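Local coordinates for protein putative arylalkylamine N-Acetyltransferase 7 (Aedes aegypti, PDB 4FD7) that probably transfers an acetyl group from acetyl-CoA to an amine, as a GNAT-fold member of the insect arylalkylamine N-acetyltransferases, at residues E42-A53 against M71-L82. Residues are numbered along the deposited sequence; the frame is centred on the assembly and turned at random.
Sequences EDAIRHMCDYFA and MGDVVALWKAML
Trp78 is a knob in the hole formed by Ile45, Met48, Cys49 and Phe52. Met48 packs over one face of its indole, with CB 3.9 Å from the centroid of the six-membered ring, a CH-pi contact. The Met48 chain bends at chi2 and chi3, folding CE back onto the same face, 3.5 Å from Trp78 CZ2; SD stays above the ring at a distance, a Met-aromatic contact. Val74 CG2 of the tryptophan's own helix lies against the opposite face, so the indole is sandwiched. Cys49 SG comes in at the edge, near CZ3, while the Phe52 ring meets CZ2 obliquely, its plane turned 66° from the indole. At the CB end of the tryptophan, Ile45 CD1 touches both Trp78 CB (3.6 Å) and Leu82 CD1 (3.7 Å), and Ile45 CG2 reaches Val75 CG1. Toward the other end, Met71 curls so that its CE touches Cys49 SG at 3.5 Å and its SD rests on Ala53 CB. At the solvent-facing side an extended Lys79 carries NZ to 3.4 Å from Glu42 OE1, a salt bridge whose hydrogen bond is weak; Arg46 makes a long one to OE2 of the same carboxylate. In the second shell, the buried indole NE1 is satisfied by Met151 O, which, with the packing on both faces, helps set the ring's rotation. The axes of segments 42-53 and 71-81 run roughly antiparallel (146°), 10.9 Å apart at closest approach. Both pack on the central antiparallel sheet of the GNAT fold: His47 and Met48 touch strands 98-108 and 146-155, Met81 meets the same two strands, and Val74 and Leu77 lean on Phe122 of helix 120-136.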
ATOM      1  N   GLU A  42      15.949   3.579   3.208  1.00 19.74           N
ATOM      2  CA  GLU A  42      15.883   3.225   4.624  1.00 19.97           C
ATOM      3  C   GLU A  42      14.946   4.183   5.351  1.00 19.10           C
ATOM      4  O   GLU A  42      14.173   3.741   6.217  1.00 18.32           O
ATOM      5  CB  GLU A  42      17.254   3.147   5.314  1.00 22.50           C
ATOM      6  CG  GLU A  42      17.194   2.477   6.714  1.00 21.28           C
ATOM      7  CD  GLU A  42      17.024   0.946   6.673  1.00 23.75           C
ATOM      8  OE1 GLU A  42      17.424   0.320   5.664  1.00 27.21           O
ATOM      9  OE2 GLU A  42      16.497   0.368   7.655  1.00 21.94           O
ATOM     10  N   ASP A  43      14.957   5.465   4.964  1.00 18.80           N
ATOM     11  CA  ASP A  43      14.090   6.420   5.634  1.00 19.49           C
ATOM     12  C   ASP A  43      12.654   5.936   5.474  1.00 17.33           C
ATOM     13  O   ASP A  43      11.890   5.879   6.451  1.00 17.52           O
ATOM     14  CB  ASP A  43      14.281   7.838   5.072  1.00 20.74           C
ATOM     15  CG  ASP A  43      15.616   8.448   5.469  1.00 21.29           C
ATOM     16  OD1 ASP A  43      16.203   7.985   6.464  1.00 23.38           O
ATOM     17  OD2 ASP A  43      16.066   9.398   4.794  1.00 24.42           O
ATOM     18  N   ALA A  44      12.334   5.487   4.254  1.00 17.47           N
ATOM     19  CA  ALA A  44      10.992   5.002   3.958  1.00 16.22           C
ATOM     20  C   ALA A  44      10.664   3.813   4.848  1.00 17.99           C
ATOM     21  O   ALA A  44       9.591   3.761   5.465  1.00 17.52           O
ATOM     22  CB  ALA A  44      10.869   4.625   2.493  1.00 14.86           C
ATOM     23  N   ILE A  45      11.612   2.879   4.930  1.00 16.93           N
ATOM     24  CA  ILE A  45      11.424   1.690   5.740  1.00 16.64           C
ATOM     25  C   ILE A  45      11.122   2.137   7.164  1.00 18.15           C
ATOM     26  O   ILE A  45      10.145   1.680   7.776  1.00 18.24           O
ATOM     27  CB  ILE A  45      12.672   0.787   5.691  1.00 17.96           C
ATOM     28  CG1 ILE A  45      12.796   0.134   4.315  1.00 17.54           C
ATOM     29  CG2 ILE A  45      12.646  -0.259   6.820  1.00 16.37           C
ATOM     30  CD1 ILE A  45      11.590  -0.651   3.910  1.00 17.78           C
ATOM     31  N   ARG A  46      11.905   3.091   7.669  1.00 18.98           N
ATOM     32  CA  ARG A  46      11.710   3.510   9.043  1.00 18.91           C
ATOM     33  C   ARG A  46      10.350   4.169   9.217  1.00 18.85           C
ATOM     34  O   ARG A  46       9.644   3.902  10.198  1.00 19.42           O
ATOM     35  CB  ARG A  46      12.877   4.382   9.521  1.00 20.43           C
ATOM     36  CG  ARG A  46      14.070   3.525   9.919  1.00 20.77           C
ATOM     37  CD  ARG A  46      15.422   4.239   9.871  1.00 22.63           C
ATOM     38  NE  ARG A  46      16.499   3.264  10.055  1.00 19.12           N
ATOM     39  CZ  ARG A  46      17.776   3.568  10.295  1.00 22.25           C
ATOM     40  NH1 ARG A  46      18.175   4.830  10.372  1.00 21.90           N
ATOM     41  NH2 ARG A  46      18.662   2.598  10.465  1.00 22.18           N
ATOM     42  N   HIS A  47       9.948   4.954   8.220  1.00 16.82           N
ATOM     43  CA  HIS A  47       8.650   5.599   8.272  1.00 17.64           C
ATOM     44  C   HIS A  47       7.583   4.507   8.348  1.00 17.19           C
ATOM     45  O   HIS A  47       6.674   4.570   9.184  1.00 17.26           O
ATOM     46  CB  HIS A  47       8.466   6.464   7.025  1.00 16.32           C
ATOM     47  CG  HIS A  47       7.208   7.259   7.009  1.00 19.41           C
ATOM     48  ND1 HIS A  47       5.981   6.710   6.706  1.00 18.49           N
ATOM     49  CD2 HIS A  47       6.990   8.584   7.196  1.00 18.43           C
ATOM     50  CE1 HIS A  47       5.060   7.652   6.739  1.00 18.84           C
ATOM     51  NE2 HIS A  47       5.652   8.800   7.029  1.00 19.28           N
ATOM     52  N   MET A  48       7.737   3.474   7.522  1.00 17.33           N
ATOM     53  CA  MET A  48       6.757   2.394   7.514  1.00 18.06           C
ATOM     54  C   MET A  48       6.710   1.733   8.893  1.00 17.41           C
ATOM     55  O   MET A  48       5.634   1.433   9.402  1.00 17.39           O
ATOM     56  CB  MET A  48       7.070   1.368   6.417  1.00 17.26           C
ATOM     57  CG  MET A  48       6.923   1.903   4.978  1.00 16.10           C
ATOM     58  SD  MET A  48       5.220   2.290   4.466  1.00 21.55           S
ATOM     59  CE  MET A  48       4.468   0.683   4.491  1.00 17.23           C
ATOM     60  N   CYS A  49       7.870   1.547   9.517  1.00 15.73           N
ATOM     61  CA  CYS A  49       7.895   0.891  10.811  1.00 15.27           C
ATOM     62  C   CYS A  49       7.332   1.782  11.893  1.00 18.55           C
ATOM     63  O   CYS A  49       6.765   1.297  12.872  1.00 21.51           O
ATOM     64  CB  CYS A  49       9.323   0.514  11.167  1.00 17.49           C
ATOM     65  SG  CYS A  49       9.940  -0.756  10.085  1.00 19.09           S
ATOM     66  N   ASP A  50       7.473   3.094  11.724  1.00 19.96           N
ATOM     67  CA  ASP A  50       7.159   3.993  12.827  1.00 18.36           C
ATOM     68  C   ASP A  50       5.670   4.236  12.876  1.00 19.64           C
ATOM     69  O   ASP A  50       5.094   4.485  13.939  1.00 20.11           O
ATOM     70  CB  ASP A  50       7.861   5.339  12.643  1.00 18.80           C
ATOM     71  CG  ASP A  50       9.306   5.307  13.062  1.00 21.42           C
ATOM     72  OD1 ASP A  50       9.722   4.320  13.696  1.00 22.00           O
ATOM     73  OD2 ASP A  50      10.027   6.283  12.759  1.00 23.20           O
ATOM     74  N   TYR A  51       5.053   4.184  11.708  1.00 17.65           N
ATOM     75  CA  TYR A  51       3.666   4.570  11.598  1.00 16.41           C
ATOM     76  C   TYR A  51       2.757   3.445  11.112  1.00 17.55           C
ATOM     77  O   TYR A  51       1.915   2.966  11.864  1.00 19.25           O
ATOM     78  CB  TYR A  51       3.561   5.827  10.741  1.00 19.58           C
ATOM     79  CG  TYR A  51       4.485   6.916  11.241  1.00 18.96           C
ATOM     80  CD1 TYR A  51       4.300   7.485  12.499  1.00 21.25           C
ATOM     81  CD2 TYR A  51       5.553   7.357  10.473  1.00 20.11           C
ATOM     82  CE1 TYR A  51       5.145   8.479  12.971  1.00 22.97           C
ATOM     83  CE2 TYR A  51       6.407   8.358  10.934  1.00 21.23           C
ATOM     84  CZ  TYR A  51       6.199   8.910  12.182  1.00 23.56           C
ATOM     85  OH  TYR A  51       7.043   9.900  12.633  1.00 23.01           O
ATOM     86  N   PHE A  52       2.925   3.023   9.865  1.00 16.53           N
ATOM     87  CA  PHE A  52       2.087   1.970   9.300  1.00 15.38           C
ATOM     88  C   PHE A  52       2.014   0.719  10.181  1.00 18.69           C
ATOM     89  O   PHE A  52       0.922   0.220  10.470  1.00 16.21           O
ATOM     90  CB  PHE A  52       2.578   1.614   7.902  1.00 14.76           C
ATOM     91  CG  PHE A  52       1.877   0.438   7.291  1.00 15.13           C
ATOM     92  CD1 PHE A  52       0.641   0.583   6.676  1.00 16.74           C
ATOM     93  CD2 PHE A  52       2.467  -0.810   7.321  1.00 15.19           C
ATOM     94  CE1 PHE A  52      -0.001  -0.522   6.109  1.00 17.12           C
ATOM     95  CE2 PHE A  52       1.841  -1.916   6.758  1.00 15.35           C
ATOM     96  CZ  PHE A  52       0.616  -1.778   6.153  1.00 15.37           C
ATOM     97  N   ALA A  53       3.174   0.235  10.617  1.00 16.66           N
ATOM     98  CA  ALA A  53       3.248  -0.952  11.471  1.00 18.13           C
ATOM     99  C   ALA A  53       2.491  -0.750  12.775  1.00 18.48           C
ATOM    100  O   ALA A  53       1.958  -1.699  13.338  1.00 15.24           O
ATOM    101  CB  ALA A  53       4.695  -1.303  11.767  1.00 17.44           C
ATOM    102  N   MET A  71       7.966  -7.874  12.730  1.00 13.05           N
ATOM    103  CA  MET A  71       8.564  -6.689  12.118  1.00 12.70           C
ATOM    104  C   MET A  71       9.678  -7.074  11.144  1.00 14.55           C
ATOM    105  O   MET A  71       9.791  -6.510  10.046  1.00 14.57           O
ATOM    106  CB  MET A  71       9.081  -5.739  13.196  1.00 13.58           C
ATOM    107  CG  MET A  71       7.974  -5.038  13.956  1.00 17.55           C
ATOM    108  SD  MET A  71       6.975  -4.002  12.872  1.00 20.95           S
ATOM    109  CE  MET A  71       8.229  -2.876  12.298  1.00 20.85           C
ATOM    110  N   GLY A  72      10.487  -8.059  11.533  1.00 14.63           N
ATOM    111  CA  GLY A  72      11.541  -8.547  10.666  1.00 14.76           C
ATOM    112  C   GLY A  72      10.979  -9.121   9.376  1.00 15.01           C
ATOM    113  O   GLY A  72      11.578  -8.959   8.307  1.00 14.86           O
ATOM    114  N   ASP A  73       9.830  -9.793   9.473  1.00 13.99           N
ATOM    115  CA  ASP A  73       9.156 -10.302   8.284  1.00 14.56           C
ATOM    116  C   ASP A  73       8.751  -9.178   7.346  1.00 13.53           C
ATOM    117  O   ASP A  73       9.110  -9.177   6.161  1.00 14.34           O
ATOM    118  CB  ASP A  73       7.899 -11.111   8.637  1.00 15.00           C
ATOM    119  CG  ASP A  73       8.214 -12.485   9.196  1.00 15.68           C
ATOM    120  OD1 ASP A  73       9.239 -13.083   8.801  1.00 15.76           O
ATOM    121  OD2 ASP A  73       7.420 -12.965  10.025  1.00 14.99           O
ATOM    122  N   VAL A  74       7.963  -8.234   7.859  1.00 13.19           N
ATOM    123  CA  VAL A  74       7.450  -7.231   6.945  1.00 14.40           C
ATOM    124  C   VAL A  74       8.584  -6.384   6.346  1.00 15.20           C
ATOM    125  O   VAL A  74       8.562  -6.043   5.155  1.00 12.61           O
ATOM    126  CB  VAL A  74       6.327  -6.387   7.591  1.00 15.61           C
ATOM    127  CG1 VAL A  74       6.887  -5.458   8.675  1.00 12.99           C
ATOM    128  CG2 VAL A  74       5.536  -5.654   6.520  1.00 15.45           C
ATOM    129  N   VAL A  75       9.596  -6.082   7.153  1.00 12.94           N
ATOM    130  CA  VAL A  75      10.741  -5.339   6.641  1.00 13.78           C
ATOM    131  C   VAL A  75      11.507  -6.123   5.566  1.00 14.54           C
ATOM    132  O   VAL A  75      11.946  -5.549   4.558  1.00 13.40           O
ATOM    133  CB  VAL A  75      11.704  -4.916   7.766  1.00 14.71           C
ATOM    134  CG1 VAL A  75      12.929  -4.253   7.196  1.00 15.07           C
ATOM    135  CG2 VAL A  75      11.017  -3.981   8.727  1.00 14.88           C
ATOM    136  N   ALA A  76      11.687  -7.422   5.777  1.00 15.10           N
ATOM    137  CA  ALA A  76      12.324  -8.243   4.745  1.00 13.83           C
ATOM    138  C   ALA A  76      11.545  -8.126   3.427  1.00 13.68           C
ATOM    139  O   ALA A  76      12.146  -7.933   2.341  1.00 13.32           O
ATOM    140  CB  ALA A  76      12.409  -9.683   5.188  1.00 16.62           C
ATOM    141  N   LEU A  77      10.217  -8.225   3.522  1.00 16.12           N
ATOM    142  CA  LEU A  77       9.346  -8.087   2.336  1.00 14.60           C
ATOM    143  C   LEU A  77       9.487  -6.744   1.607  1.00 14.29           C
ATOM    144  O   LEU A  77       9.709  -6.707   0.379  1.00 15.99           O
ATOM    145  CB  LEU A  77       7.873  -8.317   2.705  1.00 15.08           C
ATOM    146  CG  LEU A  77       6.917  -8.362   1.506  1.00 14.92           C
ATOM    147  CD1 LEU A  77       7.485  -9.343   0.502  1.00 17.03           C
ATOM    148  CD2 LEU A  77       5.523  -8.781   1.921  1.00 17.31           C
ATOM    149  N   TRP A  78       9.314  -5.655   2.355  1.00 13.41           N
ATOM    150  CA  TRP A  78       9.466  -4.310   1.793  1.00 13.27           C
ATOM    151  C   TRP A  78      10.824  -4.137   1.121  1.00 15.43           C
ATOM    152  O   TRP A  78      10.912  -3.563   0.024  1.00 14.83           O
ATOM    153  CB  TRP A  78       9.316  -3.257   2.885  1.00 15.15           C
ATOM    154  CG  TRP A  78       7.919  -3.100   3.406  1.00 12.89           C
ATOM    155  CD1 TRP A  78       6.753  -3.212   2.693  1.00 15.07           C
ATOM    156  CD2 TRP A  78       7.538  -2.752   4.743  1.00 14.94           C
ATOM    157  NE1 TRP A  78       5.674  -2.968   3.509  1.00 14.31           N
ATOM    158  CE2 TRP A  78       6.126  -2.687   4.777  1.00 15.01           C
ATOM    159  CE3 TRP A  78       8.253  -2.500   5.920  1.00 14.86           C
ATOM    160  CZ2 TRP A  78       5.417  -2.377   5.938  1.00 15.02           C
ATOM    161  CZ3 TRP A  78       7.546  -2.202   7.081  1.00 14.68           C
ATOM    162  CH2 TRP A  78       6.144  -2.143   7.080  1.00 14.24           C
ATOM    163  N   LYS A  79      11.882  -4.599   1.800  1.00 13.83           N
ATOM    164  CA  LYS A  79      13.233  -4.484   1.254  1.00 16.58           C
ATOM    165  C   LYS A  79      13.394  -5.259  -0.041  1.00 14.65           C
ATOM    166  O   LYS A  79      14.120  -4.807  -0.935  1.00 16.27           O
ATOM    167  CB  LYS A  79      14.312  -4.873   2.275  1.00 14.89           C
ATOM    168  CG  LYS A  79      14.511  -3.808   3.338  1.00 16.58           C
ATOM    169  CD  LYS A  79      15.738  -4.050   4.190  1.00 17.41           C
ATOM    170  CE  LYS A  79      15.848  -2.958   5.229  1.00 19.91           C
ATOM    171  NZ  LYS A  79      17.106  -3.057   6.010  1.00 23.01           N
ATOM    172  N   ALA A  80      12.722  -6.400  -0.152  1.00 12.78           N
ATOM    173  CA  ALA A  80      12.723  -7.128  -1.428  1.00 16.39           C
ATOM    174  C   ALA A  80      11.979  -6.370  -2.519  1.00 15.30           C
ATOM    175  O   ALA A  80      12.319  -6.489  -3.707  1.00 17.10           O
ATOM    176  CB  ALA A  80      12.144  -8.527  -1.277  1.00 13.93           C
ATOM    177  N   MET A  81      10.963  -5.603  -2.133  1.00 14.75           N
ATOM    178  CA  MET A  81      10.155  -4.873  -3.127  1.00 13.89           C
ATOM    179  C   MET A  81      10.782  -3.582  -3.671  1.00 15.46           C
ATOM    180  O   MET A  81      10.602  -3.253  -4.841  1.00 16.54           O
ATOM    181  CB  MET A  81       8.781  -4.530  -2.548  1.00 15.86           C
ATOM    182  CG  MET A  81       7.910  -5.747  -2.223  1.00 13.90           C
ATOM    183  SD  MET A  81       6.460  -5.251  -1.278  1.00 15.64           S
ATOM    184  CE  MET A  81       5.605  -4.248  -2.485  1.00 13.75           C
ATOM    185  N   LEU A  82      11.475  -2.838  -2.815  1.00 16.01           N
ATOM    186  CA  LEU A  82      11.988  -1.509  -3.187  1.00 15.78           C
ATOM    187  C   LEU A  82      12.796  -1.419  -4.490  1.00 15.67           C
ATOM    188  O   LEU A  82      12.624  -0.452  -5.235  1.00 15.36           O
ATOM    189  CB  LEU A  82      12.792  -0.892  -2.033  1.00 16.21           C
ATOM    190  CG  LEU A  82      11.972  -0.549  -0.791  1.00 16.69           C
ATOM    191  CD1 LEU A  82      12.877  -0.438   0.419  1.00 20.43           C
ATOM    192  CD2 LEU A  82      11.222   0.744  -1.008  1.00 18.41           C
TER